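Local atomic coordinates of mandelate racemase/muconate lactonizing protein (Paenibacillus sp., PDB entry 3V5C), a protein that probably catalyses the dehydration of galacturonate, as a magnesium-binding lyase of the enolase superfamily. Residues A[12-17]-A[48-53]; A[18-23]-A[376-381]; A[58-63]-A[95-100]; A[103-108]-A[361-366]. The protein carries 1 engineered substitution. One frame throughout, in Å; residues are numbered along the deposited sequence. Where two conformers were deposited one is given.

Contact 1 of 4, residues A[12-17]-A[48-53]; sequences WKVEKI and ARITID
E15 reaches across T51 to the backbone at D53. Its CB rests 3.6 Å from T51 O. CG lies beside the backbone N (chi1 -58°) and 4.1 Å from T51 O, and the extended chain beyond it brings CD to 3.5 Å from D53 N. At the tip OE2 lies 3.4 Å from D53 CA, while OE1 packs 3.5 Å from T51 CG2 and accepts a hydrogen bond from G54 N just past the strand end. Here the two antiparallel strands of a hairpin, 14-30 and 42-52, form a classic beta bulge. E15 and K16 both face T51, whose carbonyl takes a short bond from E15 N (2.8 Å to T51 O) and a weak one from K16 N. T51 N answers with a bond to K16 O. On the face that carries V14, I17, I50 and I52, the V14 and I50 side chains cross at about a right angle (V14 CG1 to I50 CD1 4.1 Å), while those of I17 and I50 lie side by side. Beyond the last bridge D53 CB covers a face of the W12 indole, 4.2 Å from the centroid of the five-membered ring. The carboxylate and indole planes are only 15° apart, and D53 OD2 is salt-bridged to R106, which also makes a cation-pi contact with W12.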
loop_
_atom_site.group_PDB
_atom_site.type_symbol
_atom_site.label_atom_id
_atom_site.label_comp_id
_atom_site.label_asym_id
_atom_site.label_seq_id
_atom_site.Cartn_x
_atom_site.Cartn_y
_atom_site.Cartn_z
ATOM N N TRP A 12 9.022 -19.179 24.837
ATOM C CA TRP A 12 9.309 -18.995 23.409
ATOM C C TRP A 12 10.179 -17.759 23.204
ATOM O O TRP A 12 9.745 -16.642 23.472
ATOM C CB TRP A 12 8.020 -18.845 22.606
ATOM C CG TRP A 12 7.144 -20.077 22.579
ATOM C CD1 TRP A 12 7.451 -21.321 23.063
ATOM C CD2 TRP A 12 5.817 -20.171 22.045
ATOM N NE1 TRP A 12 6.395 -22.176 22.867
ATOM C CE2 TRP A 12 5.381 -21.499 22.242
ATOM C CE3 TRP A 12 4.955 -19.263 21.421
ATOM C CZ2 TRP A 12 4.115 -21.939 21.839
ATOM C CZ3 TRP A 12 3.703 -19.701 21.019
ATOM C CH2 TRP A 12 3.296 -21.029 21.229
ATOM N N LYS A 13 11.405 -17.971 22.733
ATOM C CA LYS A 13 12.366 -16.899 22.611
ATOM C C LYS A 13 12.808 -16.711 21.165
ATOM O O LYS A 13 12.763 -17.647 20.354
ATOM C CB LYS A 13 13.593 -17.184 23.481
ATOM C CG LYS A 13 13.308 -17.185 24.984
ATOM C CD LYS A 13 14.553 -17.558 25.779
ATOM C CE LYS A 13 14.349 -17.249 27.254
ATOM N NZ LYS A 13 15.310 -17.985 28.131
ATOM N N VAL A 14 13.253 -15.497 20.870
ATOM C CA VAL A 14 13.877 -15.208 19.589
ATOM C C VAL A 14 15.230 -15.919 19.556
ATOM O O VAL A 14 16.098 -15.651 20.378
ATOM C CB VAL A 14 14.070 -13.699 19.398
ATOM C CG1 VAL A 14 14.758 -13.429 18.061
ATOM C CG2 VAL A 14 12.725 -12.976 19.492
ATOM N N GLU A 15 15.398 -16.853 18.620
ATOM C CA GLU A 15 16.629 -17.633 18.530
ATOM C C GLU A 15 17.555 -17.139 17.421
ATOM O O GLU A 15 18.775 -17.192 17.549
ATOM C CB GLU A 15 16.294 -19.109 18.319
ATOM C CG GLU A 15 15.429 -19.672 19.438
ATOM C CD GLU A 15 14.807 -21.010 19.096
ATOM O OE1 GLU A 15 14.795 -21.408 17.903
ATOM O OE2 GLU A 15 14.330 -21.671 20.034
ATOM N N LYS A 16 16.970 -16.623 16.342
ATOM C CA LYS A 16 17.778 -16.190 15.213
ATOM C C LYS A 16 17.018 -15.140 14.417
ATOM O O LYS A 16 15.783 -15.170 14.359
ATOM C CB LYS A 16 18.088 -17.392 14.317
ATOM C CG LYS A 16 19.232 -17.199 13.336
ATOM C CD LYS A 16 19.480 -18.517 12.581
ATOM C CE LYS A 16 20.795 -18.488 11.821
ATOM N NZ LYS A 16 21.103 -19.805 11.192
ATOM N N ILE A 17 17.766 -14.186 13.868
ATOM C CA ILE A 17 17.231 -13.184 12.957
ATOM C C ILE A 17 18.180 -13.112 11.766
ATOM O O ILE A 17 19.387 -12.953 11.942
ATOM C CB ILE A 17 17.130 -11.795 13.625
ATOM C CG1 ILE A 17 16.120 -11.828 14.777
ATOM C CG2 ILE A 17 16.711 -10.732 12.579
ATOM C CD1 ILE A 17 16.186 -10.579 15.672
ATOM N N ALA A 48 13.272 -10.103 6.418
ATOM C CA ALA A 48 13.908 -10.810 7.517
ATOM C C ALA A 48 13.215 -12.144 7.740
ATOM O O ALA A 48 12.007 -12.287 7.539
ATOM C CB ALA A 48 13.876 -9.982 8.800
ATOM N N ARG A 49 13.997 -13.116 8.189
ATOM C CA ARG A 49 13.507 -14.409 8.598
ATOM C C ARG A 49 13.803 -14.517 10.101
ATOM O O ARG A 49 14.958 -14.403 10.516
ATOM C CB ARG A 49 14.250 -15.497 7.818
ATOM C CG ARG A 49 13.919 -16.932 8.208
ATOM C CD ARG A 49 14.425 -17.904 7.122
ATOM N NE ARG A 49 15.879 -18.084 7.128
ATOM C CZ ARG A 49 16.574 -18.619 6.120
ATOM N NH1 ARG A 49 17.888 -18.774 6.226
ATOM N NH2 ARG A 49 15.960 -18.995 5.003
ATOM N N ILE A 50 12.770 -14.687 10.913
ATOM C CA ILE A 50 12.978 -14.822 12.359
ATOM C C ILE A 50 12.714 -16.266 12.770
ATOM O O ILE A 50 11.823 -16.922 12.234
ATOM C CB ILE A 50 12.075 -13.835 13.156
ATOM C CG1 ILE A 50 12.497 -13.738 14.630
ATOM C CG2 ILE A 50 10.578 -14.196 13.023
ATOM C CD1 ILE A 50 11.832 -12.567 15.372
ATOM N N THR A 51 13.492 -16.773 13.723
ATOM C CA THR A 51 13.244 -18.118 14.233
ATOM C C THR A 51 12.936 -18.001 15.715
ATOM O O THR A 51 13.731 -17.441 16.465
ATOM C CB THR A 51 14.477 -19.017 14.064
ATOM O OG1 THR A 51 14.868 -19.073 12.679
ATOM C CG2 THR A 51 14.163 -20.430 14.557
ATOM N N ILE A 52 11.777 -18.511 16.108
ATOM C CA ILE A 52 11.331 -18.503 17.499
ATOM C C ILE A 52 10.879 -19.918 17.812
ATOM O O ILE A 52 10.104 -20.510 17.058
ATOM C CB ILE A 52 10.154 -17.530 17.716
ATOM C CG1 ILE A 52 10.582 -16.085 17.456
ATOM C CG2 ILE A 52 9.570 -17.688 19.143
ATOM C CD1 ILE A 52 9.401 -15.142 17.222
ATOM N N ASP A 53 11.385 -20.469 18.915
ATOM C CA ASP A 53 11.014 -21.824 19.317
ATOM C C ASP A 53 11.061 -22.802 18.136
ATOM O O ASP A 53 10.116 -23.557 17.911
ATOM C CB ASP A 53 9.612 -21.820 19.940
ATOM C CG ASP A 53 9.269 -23.138 20.612
ATOM O OD1 ASP A 53 10.176 -23.709 21.245
ATOM O OD2 ASP A 53 8.115 -23.597 20.495
#

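Contact 2 of 4, residues A[18-23]-A[376-381]; sequences EFAKLT and YLINRS
The carboxylate of E18 has the CD1 methyl of I378 on one side of its plane, 3.9 Å from E18 CD and 3.6 Å from E18 OE2. Its oxygens look elsewhere for charge: OE1 is salt-bridged to R49, and OE2 makes a long, weak ion pair with K16. F19, whose CB points away from the helix, has its ring against W383, the two planes nearly parallel. I378 does most of the packing. Its CG1 stands beside the backbone N (chi1 -70°), 3.5 Å from F19 O and 3.7 Å from A20 CB, and its CD1 touches E18 CB at 3.5 Å. An alanine at I378 would probably open a gap against E18 CB, A20 CB and F19 O. L377 meets A20 through CB, and the L377 and L22 side chains cross at about a right angle, CD1 to CD1 3.9 Å. A water joins the backbones, accepting from K21 N and donating to L377 O, which also takes the helical bond from S381 N. The helix segment 376-380 runs at 105° to the strand segment 18-23. Helix 371-380 thus lies across strand 14-30, which has strand 42-52 along one side and strand 383-386, the continuation of the chain after this helix, as another antiparallel partner.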
loop_
_atom_site.group_PDB
_atom_site.type_symbol
_atom_site.label_atom_id
_atom_site.label_comp_id
_atom_site.label_asym_id
_atom_site.label_seq_id
_atom_site.Cartn_x
_atom_site.Cartn_y
_atom_site.Cartn_z
ATOM N N GLU A 18 17.630 -13.261 10.558
ATOM C CA GLU A 18 18.420 -13.222 9.340
ATOM C C GLU A 18 17.797 -12.214 8.396
ATOM O O GLU A 18 16.587 -11.999 8.426
ATOM C CB GLU A 18 18.447 -14.592 8.685
ATOM C CG GLU A 18 19.016 -15.668 9.584
ATOM C CD GLU A 18 18.711 -17.059 9.066
ATOM O OE1 GLU A 18 17.627 -17.594 9.394
ATOM O OE2 GLU A 18 19.552 -17.605 8.329
ATOM N N PHE A 19 18.634 -11.609 7.561
ATOM C CA PHE A 19 18.203 -10.516 6.697
ATOM C C PHE A 19 18.746 -10.694 5.298
ATOM O O PHE A 19 19.911 -11.048 5.113
ATOM C CB PHE A 19 18.707 -9.188 7.264
ATOM C CG PHE A 19 18.343 -7.996 6.430
ATOM C CD1 PHE A 19 19.202 -7.539 5.439
ATOM C CD2 PHE A 19 17.136 -7.346 6.624
ATOM C CE1 PHE A 19 18.850 -6.433 4.662
ATOM C CE2 PHE A 19 16.787 -6.245 5.852
ATOM C CZ PHE A 19 17.640 -5.796 4.873
ATOM N N ALA A 20 17.917 -10.385 4.309
ATOM C CA ALA A 20 18.344 -10.440 2.919
ATOM C C ALA A 20 17.500 -9.522 2.066
ATOM O O ALA A 20 16.358 -9.215 2.411
ATOM C CB ALA A 20 18.250 -11.859 2.392
ATOM N N LYS A 21 18.056 -9.103 0.935
ATOM C CA LYS A 21 17.317 -8.278 -0.021
ATOM C C LYS A 21 16.957 -9.147 -1.210
ATOM O O LYS A 21 17.842 -9.739 -1.831
ATOM C CB LYS A 21 18.165 -7.074 -0.454
ATOM C CG LYS A 21 17.582 -6.244 -1.595
ATOM C CD LYS A 21 18.559 -5.161 -2.059
ATOM C CE LYS A 21 18.965 -4.229 -0.922
ATOM N NZ LYS A 21 17.840 -3.345 -0.488
ATOM N N LEU A 22 15.654 -9.272 -1.480
ATOM C CA LEU A 22 15.132 -10.020 -2.618
ATOM C C LEU A 22 14.895 -9.069 -3.792
ATOM O O LEU A 22 14.624 -7.888 -3.588
ATOM C CB LEU A 22 13.807 -10.705 -2.250
ATOM C CG LEU A 22 13.880 -12.093 -1.600
ATOM C CD1 LEU A 22 14.858 -12.136 -0.458
ATOM C CD2 LEU A 22 12.484 -12.530 -1.158
ATOM N N THR A 23 15.009 -9.595 -5.010
ATOM C CA THR A 23 14.896 -8.773 -6.206
ATOM C C THR A 23 13.912 -9.388 -7.184
ATOM O O THR A 23 13.755 -10.604 -7.239
ATOM C CB THR A 23 16.263 -8.641 -6.898
ATOM O OG1 THR A 23 16.745 -9.939 -7.252
ATOM C CG2 THR A 23 17.270 -7.956 -5.975
ATOM N N TYR A 376 20.940 -18.320 0.595
ATOM C CA TYR A 376 22.016 -17.867 -0.276
ATOM C C TYR A 376 22.195 -16.350 -0.231
ATOM O O TYR A 376 23.316 -15.856 -0.131
ATOM C CB TYR A 376 21.761 -18.322 -1.718
ATOM C CG TYR A 376 22.726 -17.710 -2.712
ATOM C CD1 TYR A 376 24.021 -18.184 -2.830
ATOM C CD2 TYR A 376 22.342 -16.641 -3.512
ATOM C CE1 TYR A 376 24.911 -17.631 -3.738
ATOM C CE2 TYR A 376 23.220 -16.081 -4.430
ATOM C CZ TYR A 376 24.508 -16.585 -4.539
ATOM O OH TYR A 376 25.395 -16.032 -5.441
ATOM N N LEU A 377 21.084 -15.619 -0.322
ATOM C CA LEU A 377 21.127 -14.164 -0.293
ATOM C C LEU A 377 21.588 -13.602 1.058
ATOM O O LEU A 377 22.302 -12.599 1.111
ATOM C CB LEU A 377 19.756 -13.594 -0.654
ATOM C CG LEU A 377 19.393 -13.853 -2.124
ATOM C CD1 LEU A 377 17.977 -13.375 -2.449
ATOM C CD2 LEU A 377 20.403 -13.215 -3.069
ATOM N N ILE A 378 21.168 -14.240 2.145
ATOM C CA ILE A 378 21.602 -13.846 3.483
ATOM C C ILE A 378 23.126 -13.959 3.552
ATOM O O ILE A 378 23.830 -13.048 3.995
ATOM C CB ILE A 378 20.987 -14.776 4.558
ATOM C CG1 ILE A 378 19.483 -14.524 4.688
ATOM C CG2 ILE A 378 21.669 -14.569 5.908
ATOM C CD1 ILE A 378 18.715 -15.661 5.412
ATOM N N ASN A 379 23.631 -15.086 3.075
ATOM C CA ASN A 379 25.038 -15.372 3.220
ATOM C C ASN A 379 25.912 -14.546 2.281
ATOM O O ASN A 379 27.015 -14.138 2.641
ATOM C CB ASN A 379 25.260 -16.875 3.075
ATOM C CG ASN A 379 25.074 -17.609 4.395
ATOM O OD1 ASN A 379 26.042 -17.863 5.104
ATOM N ND2 ASN A 379 23.833 -17.926 4.740
ATOM N N ARG A 380 25.406 -14.290 1.083
ATOM C CA ARG A 380 26.156 -13.529 0.102
ATOM C C ARG A 380 26.214 -12.051 0.464
ATOM O O ARG A 380 27.291 -11.466 0.554
ATOM C CB ARG A 380 25.529 -13.683 -1.281
ATOM C CG ARG A 380 26.288 -12.946 -2.364
ATOM C CD ARG A 380 25.513 -12.979 -3.668
ATOM N NE ARG A 380 24.194 -12.378 -3.516
ATOM C CZ ARG A 380 23.900 -11.130 -3.867
ATOM N NH1 ARG A 380 24.834 -10.352 -4.399
ATOM N NH2 ARG A 380 22.673 -10.664 -3.696
ATOM N N SER A 381 25.043 -11.459 0.674
ATOM C CA SER A 381 24.934 -10.015 0.819
ATOM C C SER A 381 24.248 -9.533 2.099
ATOM O O SER A 381 24.334 -8.353 2.449
ATOM C CB SER A 381 24.189 -9.435 -0.381
ATOM O OG SER A 381 24.926 -9.631 -1.569
HETATM O O HOH W 1 20.899 -9.964 0.691
#

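Contact 3 of 4, residues A[58-63]-A[95-100]; sequences YGSSIH and LEYPVL
S60 O faces the start of helix 92-107: a water lies 2.8 Å from S60 O, probably donating to it, though it has other acceptors in reach. P98 CD and Y97 CB are close packing neighbours of S60 O, at 3.4 Å and 3.6 Å. The same water accepts from Y97 N at 2.9 Å, so it links the strand end to the helix backbone. The bridge forms where the helix is kinked. The N atoms of Y97 and P98 make no bond to the turn before; the proline has no proton to give, and the water supplies Y97 N with an acceptor. Alongside, G59 lets the two backbones approach closely, with its CA 4.2 Å from P98 CA. A beta carbon at G59 would fall only 2.6 Å from Y97 CB, too close for any larger residue in this backbone conformation. The proline ring packs against the strand backbone, its CG 3.8 Å from G59 N. Y97 CG stands beside its backbone N (chi1 -74°), and the ring's CD2 meets S60 CB obliquely at 3.7 Å. Farther out, Y97 OH is hydrogen-bonded to I286 O, while the ring meets Y317 edge-to-face. The CB of Y58 points away from the helix, its ring stacked on F369 and its hydroxyl bonded to D371 and R49. Strand 55-60, paired with strand 42-52, is thereby backed by helix 92-107, where P98 also packs on A48 and I50, while Y97 reaches helix 317-325 on the barrel side.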
loop_
_atom_site.group_PDB
_atom_site.type_symbol
_atom_site.label_atom_id
_atom_site.label_comp_id
_atom_site.label_asym_id
_atom_site.label_seq_id
_atom_site.Cartn_x
_atom_site.Cartn_y
_atom_site.Cartn_z
ATOM N N TYR A 58 8.620 -15.164 8.084
ATOM C CA TYR A 58 9.246 -14.288 7.106
ATOM C C TYR A 58 8.449 -12.989 6.965
ATOM O O TYR A 58 7.215 -12.995 7.040
ATOM C CB TYR A 58 9.195 -14.961 5.734
ATOM C CG TYR A 58 10.242 -16.019 5.448
ATOM C CD1 TYR A 58 11.424 -15.681 4.783
ATOM C CD2 TYR A 58 10.021 -17.361 5.752
ATOM C CE1 TYR A 58 12.377 -16.630 4.474
ATOM C CE2 TYR A 58 10.994 -18.336 5.441
ATOM C CZ TYR A 58 12.157 -17.956 4.810
ATOM O OH TYR A 58 13.124 -18.885 4.483
ATOM N N GLY A 59 9.132 -11.881 6.707
ATOM C CA GLY A 59 8.411 -10.673 6.330
ATOM C C GLY A 59 9.279 -9.482 5.997
ATOM O O GLY A 59 10.491 -9.518 6.170
ATOM N N SER A 60 8.646 -8.421 5.502
ATOM C CA SER A 60 9.315 -7.129 5.315
ATOM C C SER A 60 10.063 -6.727 6.584
ATOM O O SER A 60 9.593 -6.975 7.695
ATOM C CB SER A 60 8.270 -6.064 4.974
ATOM O OG SER A 60 8.806 -4.754 5.083
ATOM N N SER A 61 11.237 -6.142 6.416
ATOM C CA SER A 61 11.974 -5.601 7.558
ATOM C C SER A 61 12.728 -4.371 7.090
ATOM O O SER A 61 13.451 -4.446 6.091
ATOM C CB SER A 61 12.953 -6.644 8.110
ATOM O OG SER A 61 13.772 -6.068 9.123
ATOM N N ILE A 62 12.556 -3.245 7.785
ATOM C CA ILE A 62 13.343 -2.054 7.489
ATOM C C ILE A 62 13.964 -1.504 8.765
ATOM O O ILE A 62 13.505 -1.807 9.872
ATOM C CB ILE A 62 12.520 -0.969 6.755
ATOM C CG1 ILE A 62 11.420 -0.412 7.657
ATOM C CG2 ILE A 62 11.953 -1.536 5.437
ATOM C CD1 ILE A 62 10.784 0.895 7.138
ATOM N N HIS A 63 15.021 -0.713 8.598
ATOM C CA HIS A 63 15.683 -0.046 9.717
ATOM C C HIS A 63 16.261 -1.040 10.724
ATOM O O HIS A 63 16.275 -0.763 11.923
ATOM C CB HIS A 63 14.700 0.874 10.438
ATOM C CG HIS A 63 14.250 2.041 9.620
ATOM N ND1 HIS A 63 14.452 2.122 8.260
ATOM C CD2 HIS A 63 13.614 3.183 9.975
ATOM C CE1 HIS A 63 13.954 3.260 7.809
ATOM N NE2 HIS A 63 13.441 3.923 8.830
ATOM N N LEU A 95 10.571 -5.892 12.804
ATOM C CA LEU A 95 10.140 -7.268 13.026
ATOM C C LEU A 95 8.643 -7.567 13.019
ATOM O O LEU A 95 8.263 -8.733 13.153
ATOM C CB LEU A 95 10.740 -7.790 14.350
ATOM C CG LEU A 95 12.250 -7.975 14.447
ATOM C CD1 LEU A 95 12.596 -8.422 15.888
ATOM C CD2 LEU A 95 12.735 -8.969 13.413
ATOM N N GLU A 96 7.785 -6.572 12.846
ATOM C CA GLU A 96 6.354 -6.857 12.966
ATOM C C GLU A 96 5.923 -7.892 11.932
ATOM O O GLU A 96 5.100 -8.761 12.211
ATOM C CB GLU A 96 5.479 -5.612 12.841
ATOM C CG GLU A 96 5.495 -4.928 11.483
ATOM C CD GLU A 96 4.714 -3.627 11.510
ATOM O OE1 GLU A 96 4.844 -2.872 10.545
ATOM O OE2 GLU A 96 3.978 -3.382 12.493
ATOM N N TYR A 97 6.461 -7.790 10.725
ATOM C CA TYR A 97 6.006 -8.699 9.692
ATOM C C TYR A 97 6.501 -10.131 9.906
ATOM O O TYR A 97 5.698 -11.055 9.924
ATOM C CB TYR A 97 6.287 -8.152 8.274
ATOM C CG TYR A 97 5.351 -7.017 7.893
ATOM C CD1 TYR A 97 3.983 -7.248 7.741
ATOM C CD2 TYR A 97 5.811 -5.709 7.707
ATOM C CE1 TYR A 97 3.094 -6.255 7.403
ATOM C CE2 TYR A 97 4.913 -4.693 7.347
ATOM C CZ TYR A 97 3.550 -4.981 7.217
ATOM O OH TYR A 97 2.635 -4.012 6.859
ATOM N N PRO A 98 7.818 -10.324 10.076
ATOM C CA PRO A 98 8.231 -11.693 10.430
ATOM C C PRO A 98 7.533 -12.233 11.697
ATOM O O PRO A 98 7.251 -13.433 11.761
ATOM C CB PRO A 98 9.743 -11.565 10.677
ATOM C CG PRO A 98 10.150 -10.266 9.984
ATOM C CD PRO A 98 8.945 -9.374 9.988
ATOM N N VAL A 99 7.281 -11.391 12.696
ATOM C CA VAL A 99 6.620 -11.882 13.909
ATOM C C VAL A 99 5.161 -12.263 13.657
ATOM O O VAL A 99 4.681 -13.319 14.107
ATOM C CB VAL A 99 6.743 -10.862 15.070
ATOM C CG1 VAL A 99 5.734 -11.164 16.166
ATOM C CG2 VAL A 99 8.156 -10.911 15.620
ATOM N N LEU A 100 4.452 -11.437 12.909
ATOM C CA LEU A 100 3.075 -11.776 12.586
ATOM C C LEU A 100 3.017 -13.047 11.734
ATOM O O LEU A 100 2.130 -13.884 11.911
ATOM C CB LEU A 100 2.373 -10.596 11.900
ATOM C CG LEU A 100 2.015 -9.444 12.838
ATOM C CD1 LEU A 100 1.640 -8.220 12.028
ATOM C CD2 LEU A 100 0.870 -9.833 13.751
HETATM O O HOH W 2 8.591 -5.913 10.033
#

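Contact 4 of 4, residues A[103-108]-A[361-366]; sequences LGQRQG and ATPGFG
Q105 folds its amide back over P363 at the end of helix 92-107. Its CG stands beside the backbone N (chi1 -55°), and a second bend at chi2 (-58°) turns CD toward the loop. The Q105 and P363 side chains cross at about a right angle, with OE1 3.7 Å from P363 CB and NE2 3.2 Å from P363 O. The NE2 bond is weak, strongly bent at 121°; the better partner of this nitrogen is D101 OD1, which also accepts from F365 N and so ties helix side chain and loop backbone together. An alanine at Q105 would probably leave D101 OD1 one donor short, remove the weak bond to P363 O and partly expose P363 CB. Next to the amide, G104 and G364 meet without side chains, G104 CA lying 3.5 Å from G364 N. A beta carbon on G104 would collide with G364 CA, and one on G364 with Q105 NE2. P363 CB lies 3.6 Å from G104 O. At the exposed margin a water donates to A361 O at 2.8 Å and, weakly, to G108 O. P363 O accepts from G366 N to close a type II' beta turn, with G364 at its second position in the positive-phi conformation this turn requires. The contact joins a helix of the N-terminal capping domain to a loop of the barrel domain; that two-domain architecture is characteristic of the enolase superfamily.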
loop_
_atom_site.group_PDB
_atom_site.type_symbol
_atom_site.label_atom_id
_atom_site.label_comp_id
_atom_site.label_asym_id
_atom_site.label_seq_id
_atom_site.Cartn_x
_atom_site.Cartn_y
_atom_site.Cartn_z
ATOM N N LEU A 103 3.595 -15.993 14.085
ATOM C CA LEU A 103 2.403 -16.316 14.881
ATOM C C LEU A 103 1.393 -17.077 14.032
ATOM O O LEU A 103 0.787 -18.048 14.491
ATOM C CB LEU A 103 1.774 -15.050 15.500
ATOM C CG LEU A 103 2.496 -14.381 16.671
ATOM C CD1 LEU A 103 1.891 -13.001 16.958
ATOM C CD2 LEU A 103 2.441 -15.261 17.921
ATOM N N GLY A 104 1.223 -16.648 12.781
ATOM C CA GLY A 104 0.366 -17.353 11.850
ATOM C C GLY A 104 0.832 -18.781 11.597
ATOM O O GLY A 104 0.022 -19.708 11.616
ATOM N N GLN A 105 2.135 -18.972 11.393
ATOM C CA GLN A 105 2.663 -20.327 11.180
ATOM C C GLN A 105 2.425 -21.209 12.409
ATOM O O GLN A 105 1.981 -22.355 12.273
ATOM C CB GLN A 105 4.156 -20.318 10.824
ATOM C CG GLN A 105 4.528 -19.441 9.617
ATOM C CD GLN A 105 3.807 -19.821 8.335
ATOM O OE1 GLN A 105 3.586 -21.005 8.038
ATOM N NE2 GLN A 105 3.433 -18.814 7.568
ATOM N N ARG A 106 2.717 -20.670 13.593
ATOM C CA ARG A 106 2.642 -21.435 14.839
ATOM C C ARG A 106 1.203 -21.835 15.150
ATOM O O ARG A 106 0.925 -22.993 15.508
ATOM C CB ARG A 106 3.248 -20.608 15.981
ATOM C CG ARG A 106 3.120 -21.219 17.394
ATOM C CD ARG A 106 3.527 -22.692 17.461
ATOM N NE ARG A 106 4.910 -22.989 17.100
ATOM C CZ ARG A 106 5.949 -22.934 17.935
ATOM N NH1 ARG A 106 5.786 -22.534 19.186
ATOM N NH2 ARG A 106 7.162 -23.253 17.509
ATOM N N GLN A 107 0.282 -20.892 14.985
ATOM C CA GLN A 107 -1.129 -21.124 15.296
ATOM C C GLN A 107 -1.914 -21.726 14.128
ATOM O O GLN A 107 -3.073 -22.132 14.297
ATOM C CB GLN A 107 -1.814 -19.821 15.727
ATOM C CG GLN A 107 -1.314 -19.189 17.017
ATOM C CD GLN A 107 -2.132 -17.957 17.395
ATOM O OE1 GLN A 107 -3.365 -18.003 17.450
ATOM N NE2 GLN A 107 -1.447 -16.847 17.639
ATOM N N GLY A 108 -1.302 -21.768 12.946
ATOM C CA GLY A 108 -1.953 -22.301 11.765
ATOM C C GLY A 108 -3.132 -21.440 11.353
ATOM O O GLY A 108 -4.195 -21.952 11.021
ATOM N N ALA A 361 -6.442 -18.350 2.812
ATOM C CA ALA A 361 -6.622 -18.621 4.233
ATOM C C ALA A 361 -5.478 -19.438 4.823
ATOM O O ALA A 361 -5.614 -20.026 5.904
ATOM C CB ALA A 361 -7.952 -19.335 4.465
ATOM N N THR A 362 -4.343 -19.426 4.145
ATOM C CA THR A 362 -3.162 -20.157 4.582
ATOM C C THR A 362 -2.419 -19.432 5.714
ATOM O O THR A 362 -2.653 -18.256 5.968
ATOM C CB THR A 362 -2.236 -20.393 3.396
ATOM O OG1 THR A 362 -2.100 -19.169 2.685
ATOM C CG2 THR A 362 -2.865 -21.417 2.441
ATOM N N PRO A 363 -1.539 -20.148 6.422
ATOM C CA PRO A 363 -0.970 -19.561 7.639
ATOM C C PRO A 363 -0.134 -18.308 7.392
ATOM O O PRO A 363 0.505 -18.151 6.339
ATOM C CB PRO A 363 -0.079 -20.690 8.190
ATOM C CG PRO A 363 -0.662 -21.959 7.597
ATOM C CD PRO A 363 -1.123 -21.554 6.229
ATOM N N GLY A 364 -0.127 -17.438 8.390
ATOM C CA GLY A 364 0.642 -16.201 8.345
ATOM C C GLY A 364 0.154 -15.306 7.224
ATOM O O GLY A 364 -1.056 -15.076 7.058
ATOM N N PHE A 365 1.084 -14.788 6.437
ATOM C CA PHE A 365 0.692 -13.938 5.314
ATOM C C PHE A 365 0.475 -14.725 4.023
ATOM O O PHE A 365 0.243 -14.136 2.980
ATOM C CB PHE A 365 1.682 -12.778 5.091
ATOM C CG PHE A 365 1.630 -11.718 6.168
ATOM C CD1 PHE A 365 0.635 -10.740 6.165
ATOM C CD2 PHE A 365 2.562 -11.720 7.189
ATOM C CE1 PHE A 365 0.580 -9.759 7.161
ATOM C CE2 PHE A 365 2.531 -10.750 8.185
ATOM C CZ PHE A 365 1.522 -9.767 8.178
ATOM N N GLY A 366 0.515 -16.052 4.098
ATOM C CA GLY A 366 0.179 -16.857 2.933
ATOM C C GLY A 366 1.194 -16.786 1.804
ATOM O O GLY A 366 0.929 -17.233 0.696
HETATM O O HOH W 3 -4.147 -21.102 8.085
#

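How the contacts relate
Contact 3 is the buried one; contacts 1, 2 and 4 are each partly exposed. Contacts 1 and 2 share strand 14-30, the first built on backbone bonds between strands and the second on apolar side chains under a helix, and the R49–E18 salt bridge joins them. Water bridges contacts 2, 3 and 4, but close approach at glycine sets 3 and 4, which share helix 92-107, apart from 2. Contact 1 meets contact 3 where strand 42-52 pairs with strand 55-60, and meets contact 4 through the D53–R106 salt bridge. F365 packs on Y97 and L100 between contacts 3 and 4, whereas contacts 2 and 4 do not touch, their nearest atoms about 12 Å apart.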